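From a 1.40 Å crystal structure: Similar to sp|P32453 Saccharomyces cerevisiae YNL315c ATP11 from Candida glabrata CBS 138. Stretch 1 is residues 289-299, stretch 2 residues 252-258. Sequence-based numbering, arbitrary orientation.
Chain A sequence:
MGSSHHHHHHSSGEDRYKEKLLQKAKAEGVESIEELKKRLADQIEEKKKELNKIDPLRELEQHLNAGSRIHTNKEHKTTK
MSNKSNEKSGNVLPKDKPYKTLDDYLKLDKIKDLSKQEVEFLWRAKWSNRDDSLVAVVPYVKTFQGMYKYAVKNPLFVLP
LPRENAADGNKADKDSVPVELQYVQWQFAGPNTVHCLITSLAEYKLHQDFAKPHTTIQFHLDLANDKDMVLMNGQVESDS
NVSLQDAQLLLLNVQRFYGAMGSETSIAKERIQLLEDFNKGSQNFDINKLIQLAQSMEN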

ATOM      1  N   LYS A 289     -13.254 -10.224 -14.180  1.00 29.16           N
ATOM      2  CA  LYS A 289     -11.861 -10.701 -14.284  1.00 28.26           C
ATOM      3  C   LYS A 289     -11.053 -10.224 -13.093  1.00 24.77           C
ATOM      4  O   LYS A 289     -10.197 -10.922 -12.546  1.00 29.00           O
ATOM      5  CB  LYS A 289     -11.252 -10.176 -15.561  1.00 31.44           C
ATOM      6  CG  LYS A 289      -9.784 -10.494 -15.768  1.00 39.64           C
ATOM      7  CD  LYS A 289      -9.592 -11.923 -16.243  1.00 50.73           C
ATOM      8  CE  LYS A 289      -8.122 -12.263 -16.448  1.00 60.54           C
ATOM      9  NZ  LYS A 289      -7.528 -11.611 -17.657  1.00 66.70           N
ATOM     10  N   LEU A 290     -11.328  -9.000 -12.653  1.00 23.42           N
ATOM     11  CA  LEU A 290     -10.683  -8.473 -11.441  1.00 24.95           C
ATOM     12  C   LEU A 290     -10.842  -9.413 -10.263  1.00 25.84           C
ATOM     13  O   LEU A 290      -9.944  -9.796  -9.514  1.00 25.38           O
ATOM     14  CB  LEU A 290     -11.302  -7.125 -11.001  1.00 25.46           C
ATOM     15  CG  LEU A 290     -10.875  -6.686  -9.565  1.00 26.95           C
ATOM     16  CD1 LEU A 290      -9.396  -6.338  -9.604  1.00 29.01           C
ATOM     17  CD2 LEU A 290     -11.765  -5.568  -9.085  1.00 27.00           C
ATOM     18  N   ILE A 291     -12.084  -9.829 -10.068  1.00 27.01           N
ATOM     19  CA  ILE A 291     -12.379 -10.720  -8.931  1.00 27.91           C
ATOM     20  C   ILE A 291     -11.710 -12.069  -9.117  1.00 31.66           C
ATOM     21  O   ILE A 291     -11.125 -12.643  -8.186  1.00 33.87           O
ATOM     22  CB  ILE A 291     -13.901 -10.873  -8.754  1.00 32.14           C
ATOM     23  CG1 ILE A 291     -14.509  -9.556  -8.274  1.00 32.10           C
ATOM     24  CG2 ILE A 291     -14.152 -12.044  -7.827  1.00 36.78           C
ATOM     25  CD1 ILE A 291     -16.019  -9.473  -8.264  1.00 35.31           C
ATOM     26  N   GLN A 292     -11.715 -12.588 -10.333  1.00 31.09           N
ATOM     27  CA  GLN A 292     -11.004 -13.862 -10.559  1.00 36.29           C
ATOM     28  C   GLN A 292      -9.512 -13.749 -10.295  1.00 33.42           C
ATOM     29  O   GLN A 292      -8.872 -14.616  -9.691  1.00 34.04           O
ATOM     30  CB  GLN A 292     -11.263 -14.283 -12.007  1.00 44.23           C
ATOM     31  CG  GLN A 292     -10.538 -15.533 -12.477  1.00 54.19           C
ATOM     32  CD  GLN A 292      -9.295 -15.232 -13.305  1.00 66.34           C
ATOM     33  OE1 GLN A 292      -8.731 -16.066 -14.014  1.00 99.42           O
ATOM     34  NE2 GLN A 292      -8.846 -13.986 -13.209  1.00 84.71           N
ATOM     35  N   LEU A 293      -8.902 -12.654 -10.778  1.00 28.80           N
ATOM     36  CA  LEU A 293      -7.470 -12.519 -10.659  1.00 26.01           C
ATOM     37  C   LEU A 293      -7.089 -12.174  -9.221  1.00 25.56           C
ATOM     38  O   LEU A 293      -6.008 -12.528  -8.771  1.00 27.08           O
ATOM     39  CB  LEU A 293      -6.906 -11.431 -11.580  1.00 27.13           C
ATOM     40  CG  LEU A 293      -6.906 -11.713 -13.079  1.00 29.31           C
ATOM     41  CD1 LEU A 293      -6.595 -10.436 -13.859  1.00 35.95           C
ATOM     42  CD2 LEU A 293      -5.873 -12.748 -13.482  1.00 33.80           C
ATOM     43  N   ALA A 294      -7.955 -11.480  -8.489  1.00 24.16           N
ATOM     44  CA  ALA A 294      -7.596 -11.165  -7.096  1.00 25.60           C
ATOM     45  C   ALA A 294      -7.672 -12.403  -6.205  1.00 27.23           C
ATOM     46  O   ALA A 294      -6.971 -12.510  -5.208  1.00 30.24           O
ATOM     47  CB  ALA A 294      -8.545 -10.090  -6.593  1.00 24.79           C
ATOM     48  N   GLN A 295      -8.547 -13.357  -6.546  1.00 29.81           N
ATOM     49  CA  GLN A 295      -8.766 -14.555  -5.758  1.00 33.28           C
ATOM     50  C   GLN A 295      -7.817 -15.673  -6.159  1.00 34.08           C
ATOM     51  O   GLN A 295      -7.647 -16.573  -5.323  1.00 39.18           O
ATOM     52  CB  GLN A 295     -10.206 -15.101  -5.893  1.00 39.00           C
ATOM     53  CG  GLN A 295     -11.252 -14.167  -5.329  1.00 44.66           C
ATOM     54  CD  GLN A 295     -12.695 -14.595  -5.394  1.00 50.19           C
ATOM     55  OE1 GLN A 295     -13.108 -15.490  -6.158  1.00 58.81           O
ATOM     56  NE2 GLN A 295     -13.476 -13.933  -4.537  1.00 56.50           N
ATOM     57  N   SER A 296      -7.260 -15.631  -7.355  1.00 35.13           N
ATOM     58  CA  SER A 296      -6.362 -16.671  -7.866  1.00 36.80           C
ATOM     59  C   SER A 296      -5.089 -16.755  -7.037  1.00 36.42           C
ATOM     60  O   SER A 296      -4.517 -15.691  -6.741  1.00 35.74           O
ATOM     61  CB  SER A 296      -5.905 -16.401  -9.309  1.00 37.89           C
ATOM     62  OG  SER A 296      -4.834 -17.276  -9.597  1.00 42.14           O
ATOM     63  N   MET A 297      -4.654 -17.975  -6.692  1.00 40.22           N
ATOM     64  CA  MET A 297      -3.456 -18.126  -5.884  1.00 41.70           C
ATOM     65  C   MET A 297      -2.149 -18.060  -6.665  1.00 40.02           C
ATOM     66  O   MET A 297      -1.051 -18.075  -6.094  1.00 49.71           O
ATOM     67  CB  MET A 297      -3.567 -19.476  -5.129  1.00 51.43           C
ATOM     68  CG  MET A 297      -4.790 -19.360  -4.216  1.00 54.59           C
ATOM     69  SD  MET A 297      -4.312 -18.925  -2.540  1.00110.72           S
ATOM     70  CE  MET A 297      -4.831 -17.216  -2.424  1.00134.56           C
ATOM     71  N   GLU A 298      -2.248 -17.996  -7.989  1.00 42.92           N
ATOM     72  CA  GLU A 298      -1.035 -18.024  -8.784  1.00 44.42           C
ATOM     73  C   GLU A 298      -0.433 -16.625  -8.867  1.00 40.45           C
ATOM     74  O   GLU A 298      -1.220 -15.682  -8.954  1.00 40.45           O
ATOM     75  CB  GLU A 298      -1.331 -18.534 -10.187  1.00 51.40           C
ATOM     76  CG  GLU A 298      -1.950 -19.935 -10.133  1.00 58.94           C
ATOM     77  CD  GLU A 298      -2.009 -20.450 -11.560  1.00 67.34           C
ATOM     78  OE1 GLU A 298      -3.018 -20.122 -12.216  1.00 73.10           O
ATOM     79  OE2 GLU A 298      -1.044 -21.118 -11.966  1.00 82.89           O
ATOM     80  N   ASN A 299       0.898 -16.642  -8.851  1.00 46.03           N
ATOM     81  CA  ASN A 299       1.625 -15.374  -8.888  1.00 46.92           C
ATOM     82  C   ASN A 299       2.350 -15.173 -10.209  1.00 49.58           C
ATOM     83  O   ASN A 299       2.305 -16.048 -11.094  1.00 61.92           O
ATOM     84  CB  ASN A 299       2.647 -15.288  -7.741  1.00 52.33           C
ATOM     85  CG  ASN A 299       1.980 -15.511  -6.396  1.00 55.72           C
ATOM     86  OD1 ASN A 299       2.435 -16.309  -5.568  1.00 71.85           O
ATOM     87  ND2 ASN A 299       0.885 -14.813  -6.164  1.00 43.38           N
ATOM     88  OXT ASN A 299       2.979 -14.100 -10.317  1.00 52.27           O
TER
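Stretch 2, residues 252-258: LNVQRFY

The apolar centre of the contact is the ring of Phe257, which reaches stretch 1 along one side of its helix. Three side chains meet it: CB of Leu293 lies 3.9 Å from CZ of Phe257, CB of Ala294 lies 4.1 Å from CE2 of Phe257, and CD1 of Leu290 lies 4.2 Å from CZ of Phe257. These are ordinary van der Waals separations, and Phe257, Leu290, Leu293 and Ala294 are all buried. Leu290 and Ala294 are one helical turn apart, as the 2.8 Å hydrogen bond from Ala294 N to Leu290 O confirms, so the end of the ring touches residues one helical turn apart. The ring meets the backbone edge-on: Ala294 N is near its plane, 3.8 Å from CZ of Phe257. With chi1 at -78° (m) and chi2 at -90°, and with its CA-to-CB bond directed toward stretch 1, Phe257 extends its tip into this site.

The ring bridges helices whose axes are well separated. Residues 252-257 and 289-295 are helical, and both helices begin earlier in the chain. Their axes come no closer than 10.9 Å, and their N-to-C directions differ by 109°, so the helices cross steeply, somewhat past perpendicular. The closest CA pair, Ala294 and Asn253, is still 6.6 Å apart from CA to CA.

Outward from the ring, the contact becomes polar where the helix of stretch 1 ends. Ser296, with phi/psi of -64°/135°, is the first residue to leave helical values. Asn253 donates from ND2 to Ala294 O at 3.0 Å, with a nearly straight N-H...O angle of 171°. Its other amide atom, OD1, accepts from Arg256 NE at 2.8 Å and from Arg256 NH1 at 3.0 Å. One side chain thus binds the stretch 1 backbone while also holding the arginine from its own helix.

Arg256 has the largest area covered by the opposing stretch, 99 Å² of the 344 Å² buried on both sides together. Its guanidinium grips Ser296 O with a forked pair of hydrogen bonds, 2.9 Å from NH1 of Arg256 and 3.0 Å from its NH2, at angles of 146° and 143°. The carbonyl lies near the guanidinium plane, as such a fork requires. Glu298 O, though 3.4 Å from Arg256 NH2, has too poor an angle to be hydrogen-bonded. Past the helix, Glu298 N donates to Ser296 OG at 3.1 Å, within the turn that leads to the C-terminal residue, Asn299, at the exposed edge of the contact.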

ATOM      1  N   LEU A 252      -1.370  -7.347   0.293  1.00 23.34           N
ATOM      2  CA  LEU A 252      -0.700  -8.341  -0.575  1.00 26.17           C
ATOM      3  C   LEU A 252      -1.214  -8.257  -2.016  1.00 23.25           C
ATOM      4  O   LEU A 252      -0.427  -8.310  -2.986  1.00 24.14           O
ATOM      5  CB  LEU A 252      -0.886  -9.727   0.035  1.00 36.12           C
ATOM      6  CG  LEU A 252       0.334 -10.508   0.493  1.00 51.50           C
ATOM      7  CD1 LEU A 252       1.402  -9.587   1.082  1.00 54.94           C
ATOM      8  CD2 LEU A 252      -0.127 -11.592   1.472  1.00 64.97           C
ATOM      9  N   ASN A 253      -2.550  -8.097  -2.149  1.00 22.42           N
ATOM     10  CA  ASN A 253      -3.081  -7.981  -3.502  1.00 21.92           C
ATOM     11  C   ASN A 253      -2.701  -6.663  -4.143  1.00 20.65           C
ATOM     12  O   ASN A 253      -2.490  -6.604  -5.373  1.00 22.21           O
ATOM     13  CB  ASN A 253      -4.605  -8.209  -3.456  1.00 24.05           C
ATOM     14  CG  ASN A 253      -4.986  -9.562  -4.045  1.00 23.39           C
ATOM     15  OD1 ASN A 253      -4.203 -10.208  -4.763  1.00 28.89           O
ATOM     16  ND2 ASN A 253      -6.189 -10.029  -3.786  1.00 31.75           N
ATOM     17  N   VAL A 254      -2.567  -5.584  -3.367  1.00 20.86           N
ATOM     18  CA  VAL A 254      -2.043  -4.360  -4.005  1.00 21.10           C
ATOM     19  C   VAL A 254      -0.671  -4.626  -4.612  1.00 20.63           C
ATOM     20  O   VAL A 254      -0.437  -4.236  -5.745  1.00 24.52           O
ATOM     21  CB  VAL A 254      -1.922  -3.213  -2.989  1.00 21.25           C
ATOM     22  CG1 VAL A 254      -1.153  -2.034  -3.545  1.00 23.80           C
ATOM     23  CG2 VAL A 254      -3.309  -2.737  -2.526  1.00 21.79           C
ATOM     24  N   GLN A 255       0.170  -5.342  -3.856  1.00 22.65           N
ATOM     25  CA  GLN A 255       1.492  -5.649  -4.387  1.00 24.32           C
ATOM     26  C   GLN A 255       1.401  -6.491  -5.654  1.00 23.37           C
ATOM     27  O   GLN A 255       2.165  -6.326  -6.612  1.00 27.12           O
ATOM     28  CB  GLN A 255       2.294  -6.411  -3.330  1.00 29.89           C
ATOM     29  CG  GLN A 255       2.602  -5.530  -2.118  1.00 38.21           C
ATOM     30  CD  GLN A 255       3.423  -6.255  -1.072  1.00 50.29           C
ATOM     31  OE1 GLN A 255       3.584  -5.769   0.039  1.00 62.97           O
ATOM     32  NE2 GLN A 255       3.945  -7.422  -1.465  1.00 65.63           N
ATOM     33  N   ARG A 256       0.471  -7.447  -5.719  1.00 22.36           N
ATOM     34  CA  ARG A 256       0.408  -8.342  -6.878  1.00 23.42           C
ATOM     35  C   ARG A 256      -0.008  -7.592  -8.130  1.00 21.79           C
ATOM     36  O   ARG A 256       0.491  -7.883  -9.217  1.00 31.71           O
ATOM     37  CB  ARG A 256      -0.564  -9.515  -6.609  1.00 24.07           C
ATOM     38  CG  ARG A 256      -0.016 -10.478  -5.538  1.00 24.39           C
ATOM     39  CD  ARG A 256      -0.566 -11.891  -5.658  1.00 29.69           C
ATOM     40  NE  ARG A 256      -2.051 -11.856  -5.619  1.00 27.67           N
ATOM     41  CZ  ARG A 256      -2.732 -12.979  -5.836  1.00 25.37           C
ATOM     42  NH1 ARG A 256      -4.060 -12.969  -5.815  1.00 28.05           N
ATOM     43  NH2 ARG A 256      -2.091 -14.136  -6.065  1.00 28.86           N
ATOM     44  N   PHE A 257      -0.945  -6.649  -7.989  1.00 20.62           N
ATOM     45  CA  PHE A 257      -1.412  -5.893  -9.155  1.00 20.60           C
ATOM     46  C   PHE A 257      -0.422  -4.792  -9.533  1.00 20.17           C
ATOM     47  O   PHE A 257      -0.229  -4.508 -10.728  1.00 23.67           O
ATOM     48  CB  PHE A 257      -2.807  -5.312  -8.888  1.00 20.49           C
ATOM     49  CG  PHE A 257      -3.866  -6.405  -9.043  1.00 20.78           C
ATOM     50  CD1 PHE A 257      -4.457  -6.617 -10.288  1.00 20.38           C
ATOM     51  CD2 PHE A 257      -4.241  -7.187  -7.959  1.00 20.92           C
ATOM     52  CE1 PHE A 257      -5.416  -7.618 -10.379  1.00 22.59           C
ATOM     53  CE2 PHE A 257      -5.182  -8.198  -8.054  1.00 21.69           C
ATOM     54  CZ  PHE A 257      -5.781  -8.422  -9.296  1.00 21.40           C
ATOM     55  N   TYR A 258       0.273  -4.207  -8.531  1.00 20.70           N
ATOM     56  CA  TYR A 258       1.179  -3.101  -8.831  1.00 21.18           C
ATOM     57  C   TYR A 258       2.576  -3.596  -9.162  1.00 23.07           C
ATOM     58  O   TYR A 258       3.593  -3.212  -8.661  1.00 31.97           O
ATOM     59  CB  TYR A 258       1.177  -2.107  -7.659  1.00 20.18           C
ATOM     60  CG  TYR A 258      -0.028  -1.185  -7.803  1.00 18.60           C
ATOM     61  CD1 TYR A 258       0.088   0.034  -8.467  1.00 18.48           C
ATOM     62  CD2 TYR A 258      -1.282  -1.561  -7.284  1.00 19.97           C
ATOM     63  CE1 TYR A 258      -1.012   0.879  -8.611  1.00 17.86           C
ATOM     64  CE2 TYR A 258      -2.405  -0.717  -7.420  1.00 18.62           C
ATOM     65  CZ  TYR A 258      -2.231   0.496  -8.080  1.00 18.76           C
ATOM     66  OH  TYR A 258      -3.339   1.315  -8.214  1.00 17.81           O
TER